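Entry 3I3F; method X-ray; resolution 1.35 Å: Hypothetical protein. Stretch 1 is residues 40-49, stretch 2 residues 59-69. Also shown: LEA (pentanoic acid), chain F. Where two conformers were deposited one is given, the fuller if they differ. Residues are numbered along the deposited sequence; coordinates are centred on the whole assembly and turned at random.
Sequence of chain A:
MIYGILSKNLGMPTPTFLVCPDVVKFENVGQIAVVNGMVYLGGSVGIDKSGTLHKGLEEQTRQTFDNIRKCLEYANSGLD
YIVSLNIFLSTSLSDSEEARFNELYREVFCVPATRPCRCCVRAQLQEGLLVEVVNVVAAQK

Stretch 1 (40-49) YLGGSVGIDK
Stretch 2, residues 59-69: EQTRQTFDNIR

Residues 59-69 are one segment of a continuous helix, phi and psi near -60° and -45°, with i to i+4 backbone hydrogen bonds such as Asn-67 N to Gln-63 O at 2.9 Å. Against it lies an irregular chain that leaves a strand at Leu-41 (-117/145), stays largely extended through Ser-44 and Val-45 (-139/172), and kinks at Gly-46 (-83/49). From Leu-41 to Gly-46 the chain runs roughly antiparallel to the helix, then turns back: Leu-41 meets Ile-68, Ser-44 sits by Thr-64 and Ile-68, and Gly-46 reaches Gln-60. The register is set where Gly-46 CA lies 3.9 Å from Gln-60 CA. An ideal CB on Gly-46 would fall 2.5 Å from Gln-60 CA, so this closeness depends on glycine. Gly-46 CA also packs 3.3 Å from Gln-60 O.

Gln-60 O accepts from Thr-64 OG1 (m rotamer) at 2.8 Å, which tucks the hydroxyl against the helix. One turn on, Asn-67 (chi1 m, chi2 -13°) points toward the loop and donates from ND2 to Ile-47 O at 3.0 Å, nearly linear at 169°. Gln-63 (chi1 t, chi2 p) steadies that amide, its NE2 donating to Asn-67 OD1 at 2.9 Å, while its CG packs 3.6 Å from Gly-46 C. The loop thus offers backbone carbonyl oxygen to a side-chain amide, while Val-45 and Ile-47, both m at chi1, turn their CB atoms away from the helix.

Water completes the polar seam: water 3 accepts from Gly-46 N and donates to Gln-60 OE1, both at 2.8 Å. Towards the strand the contact turns largely to carbon: Leu-41 (m, t) sets CD1 3.9 Å from Ile-68 CG2, an apolar pair, while Ser-44 (m) places its CB 3.9 Å from Thr-64 CG2 and its OG 3.4 Å from Ile-68 CG1, a close approach without a hydrogen bond. In all, 438 Å² is buried.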

# COMPACT_ATOMS: atom_id res chain seq x y z
N TYR A 40 12.70 -0.55 0.57
CA TYR A 40 11.42 0.13 0.35
C TYR A 40 11.71 1.44 -0.37
O TYR A 40 12.72 2.08 -0.09
CB TYR A 40 10.73 0.42 1.68
CG TYR A 40 10.27 -0.81 2.42
CD1 TYR A 40 8.93 -1.19 2.42
CD2 TYR A 40 11.18 -1.60 3.12
CE1 TYR A 40 8.51 -2.33 3.10
CE2 TYR A 40 10.76 -2.74 3.80
CZ TYR A 40 9.43 -3.09 3.78
OH TYR A 40 8.99 -4.22 4.45
N LEU A 41 10.83 1.84 -1.28
CA LEU A 41 10.97 3.12 -1.97
C LEU A 41 9.81 4.05 -1.67
O LEU A 41 8.66 3.61 -1.54
CB LEU A 41 11.06 2.93 -3.48
CG LEU A 41 12.17 2.03 -4.05
CD1 LEU A 41 12.14 2.09 -5.56
CD2 LEU A 41 13.54 2.44 -3.53
N GLY A 42 10.10 5.35 -1.59
CA GLY A 42 9.06 6.36 -1.61
C GLY A 42 8.44 6.43 -2.99
O GLY A 42 8.95 5.82 -3.94
N GLY A 43 7.35 7.17 -3.11
CA GLY A 43 6.65 7.29 -4.39
C GLY A 43 7.57 7.73 -5.50
O GLY A 43 8.40 8.63 -5.31
N SER A 44 7.46 7.07 -6.65
CA SER A 44 8.26 7.39 -7.83
C SER A 44 7.38 7.96 -8.93
O SER A 44 6.28 7.45 -9.17
CB SER A 44 8.99 6.15 -8.33
OG SER A 44 9.90 5.67 -7.36
N VAL A 45 7.86 9.01 -9.58
CA VAL A 45 7.11 9.70 -10.62
C VAL A 45 8.05 10.06 -11.77
O VAL A 45 9.27 9.90 -11.65
CB VAL A 45 6.43 10.97 -10.06
CG1 VAL A 45 5.39 10.59 -9.01
CG2 VAL A 45 7.47 11.93 -9.48
N GLY A 46 7.48 10.54 -12.87
CA GLY A 46 8.24 10.76 -14.10
C GLY A 46 9.00 12.07 -14.16
O GLY A 46 8.93 12.79 -15.15
N ILE A 47 9.76 12.36 -13.10
CA ILE A 47 10.56 13.57 -13.00
C ILE A 47 12.04 13.17 -13.02
O ILE A 47 12.44 12.25 -12.31
CB ILE A 47 10.23 14.33 -11.69
CG1 ILE A 47 8.78 14.81 -11.73
CG2 ILE A 47 11.18 15.51 -11.50
CD1 ILE A 47 8.29 15.41 -10.42
N ASP A 48 12.83 13.85 -13.84
CA ASP A 48 14.26 13.53 -13.96
C ASP A 48 15.06 14.26 -12.89
O ASP A 48 14.50 15.02 -12.09
CB ASP A 48 14.78 13.81 -15.39
CG ASP A 48 14.69 15.27 -15.79
OD1 ASP A 48 14.75 16.16 -14.92
OD2 ASP A 48 14.58 15.53 -17.01
N LYS A 49 16.37 14.02 -12.85
CA LYS A 49 17.24 14.58 -11.81
C LYS A 49 17.23 16.11 -11.78
O LYS A 49 17.35 16.71 -10.71
CB LYS A 49 18.67 14.04 -11.96
CG LYS A 49 19.72 14.70 -11.06
CD LYS A 49 19.41 14.55 -9.58
CE LYS A 49 20.35 15.42 -8.76
NZ LYS A 49 20.16 15.24 -7.30
N GLU A 59 6.57 8.96 -21.61
CA GLU A 59 7.84 9.47 -21.09
C GLU A 59 7.86 9.53 -19.56
O GLU A 59 8.89 9.28 -18.94
CB GLU A 59 8.19 10.83 -21.70
CG GLU A 59 8.41 10.78 -23.22
CD GLU A 59 9.53 9.83 -23.63
OE1 GLU A 59 10.55 9.75 -22.92
OE2 GLU A 59 9.38 9.16 -24.67
N GLN A 60 6.72 9.86 -18.94
CA GLN A 60 6.62 9.80 -17.48
C GLN A 60 6.79 8.37 -16.97
O GLN A 60 7.44 8.15 -15.96
CB GLN A 60 5.30 10.38 -16.98
CG GLN A 60 5.24 11.90 -17.03
CD GLN A 60 4.03 12.48 -16.33
OE1 GLN A 60 3.46 11.87 -15.42
NE2 GLN A 60 3.62 13.68 -16.74
N THR A 61 6.21 7.41 -17.69
CA THR A 61 6.32 6.00 -17.31
C THR A 61 7.77 5.51 -17.40
O THR A 61 8.26 4.88 -16.47
CB THR A 61 5.41 5.11 -18.18
OG1 THR A 61 4.04 5.50 -17.98
CG2 THR A 61 5.57 3.64 -17.82
N ARG A 62 8.45 5.82 -18.50
CA ARG A 62 9.84 5.41 -18.68
C ARG A 62 10.74 6.02 -17.61
O ARG A 62 11.60 5.35 -17.05
CB ARG A 62 10.34 5.78 -20.08
CG ARG A 62 9.70 4.98 -21.20
CD ARG A 62 10.24 5.39 -22.57
NE ARG A 62 9.62 4.64 -23.66
CZ ARG A 62 10.00 3.42 -24.04
NH1 ARG A 62 11.00 2.81 -23.41
NH2 ARG A 62 9.38 2.81 -25.04
N GLN A 63 10.53 7.31 -17.33
CA GLN A 63 11.32 8.00 -16.31
C GLN A 63 11.06 7.44 -14.91
O GLN A 63 11.99 7.30 -14.12
CB GLN A 63 11.03 9.51 -16.34
CG GLN A 63 11.90 10.33 -15.39
CD GLN A 63 13.36 10.31 -15.78
OE1 GLN A 63 13.73 10.72 -16.88
NE2 GLN A 63 14.21 9.83 -14.88
N THR A 64 9.80 7.11 -14.62
CA THR A 64 9.44 6.54 -13.32
C THR A 64 10.19 5.23 -13.05
O THR A 64 10.76 5.05 -11.98
CB THR A 64 7.92 6.29 -13.22
OG1 THR A 64 7.23 7.54 -13.28
CG2 THR A 64 7.56 5.59 -11.91
N PHE A 65 10.20 4.33 -14.03
CA PHE A 65 10.87 3.05 -13.84
C PHE A 65 12.39 3.15 -13.91
O PHE A 65 13.09 2.35 -13.29
CB PHE A 65 10.30 1.99 -14.78
CG PHE A 65 8.96 1.48 -14.35
CD1 PHE A 65 8.85 0.66 -13.23
CD2 PHE A 65 7.80 1.85 -15.02
CE1 PHE A 65 7.62 0.21 -12.80
CE2 PHE A 65 6.56 1.39 -14.59
CZ PHE A 65 6.47 0.57 -13.48
N ASP A 66 12.90 4.15 -14.63
CA ASP A 66 14.34 4.45 -14.59
C ASP A 66 14.74 4.90 -13.19
O ASP A 66 15.76 4.45 -12.66
CB ASP A 66 14.70 5.52 -15.62
CG ASP A 66 16.21 5.65 -15.83
OD1 ASP A 66 16.86 4.61 -16.08
OD2 ASP A 66 16.72 6.78 -15.74
N ASN A 67 13.94 5.78 -12.59
CA ASN A 67 14.15 6.21 -11.20
C ASN A 67 14.15 5.03 -10.23
O ASN A 67 15.04 4.91 -9.38
CB ASN A 67 13.08 7.22 -10.77
CG ASN A 67 13.21 8.56 -11.46
OD1 ASN A 67 14.22 8.86 -12.10
ND2 ASN A 67 12.18 9.39 -11.33
N ILE A 68 13.16 4.15 -10.37
CA ILE A 68 13.05 2.96 -9.54
C ILE A 68 14.27 2.05 -9.71
O ILE A 68 14.84 1.58 -8.72
CB ILE A 68 11.76 2.18 -9.83
CG1 ILE A 68 10.54 2.96 -9.34
CG2 ILE A 68 11.78 0.80 -9.17
CD1 ILE A 68 9.22 2.46 -9.86
N ARG A 69 14.67 1.81 -10.95
CA ARG A 69 15.84 0.97 -11.24
C ARG A 69 17.10 1.53 -10.57
O ARG A 69 17.83 0.80 -9.91
CB ARG A 69 16.07 0.85 -12.75
CG ARG A 69 17.23 -0.07 -13.14
CD ARG A 69 17.54 -0.01 -14.63
NE ARG A 69 17.93 1.33 -15.07
CZ ARG A 69 19.13 1.88 -14.88
NH1 ARG A 69 20.10 1.23 -14.24
NH2 ARG A 69 19.36 3.11 -15.32
C2 LEA F . 4.37 12.62 -1.64
O2 LEA F . 4.33 11.64 -0.86
C3 LEA F . 5.15 12.55 -2.93
C4 LEA F . 5.69 11.14 -3.20
C5 LEA F . 6.49 11.04 -4.49
C6 LEA F . 6.31 12.21 -5.43
O1 LEA F . 3.78 13.69 -1.38
O HOH W 1 10.42 10.19 -8.70
O HOH W 2 10.94 8.94 -8.74
O HOH W 3 4.74 10.71 -13.21
O HOH W 4 14.96 11.57 -11.21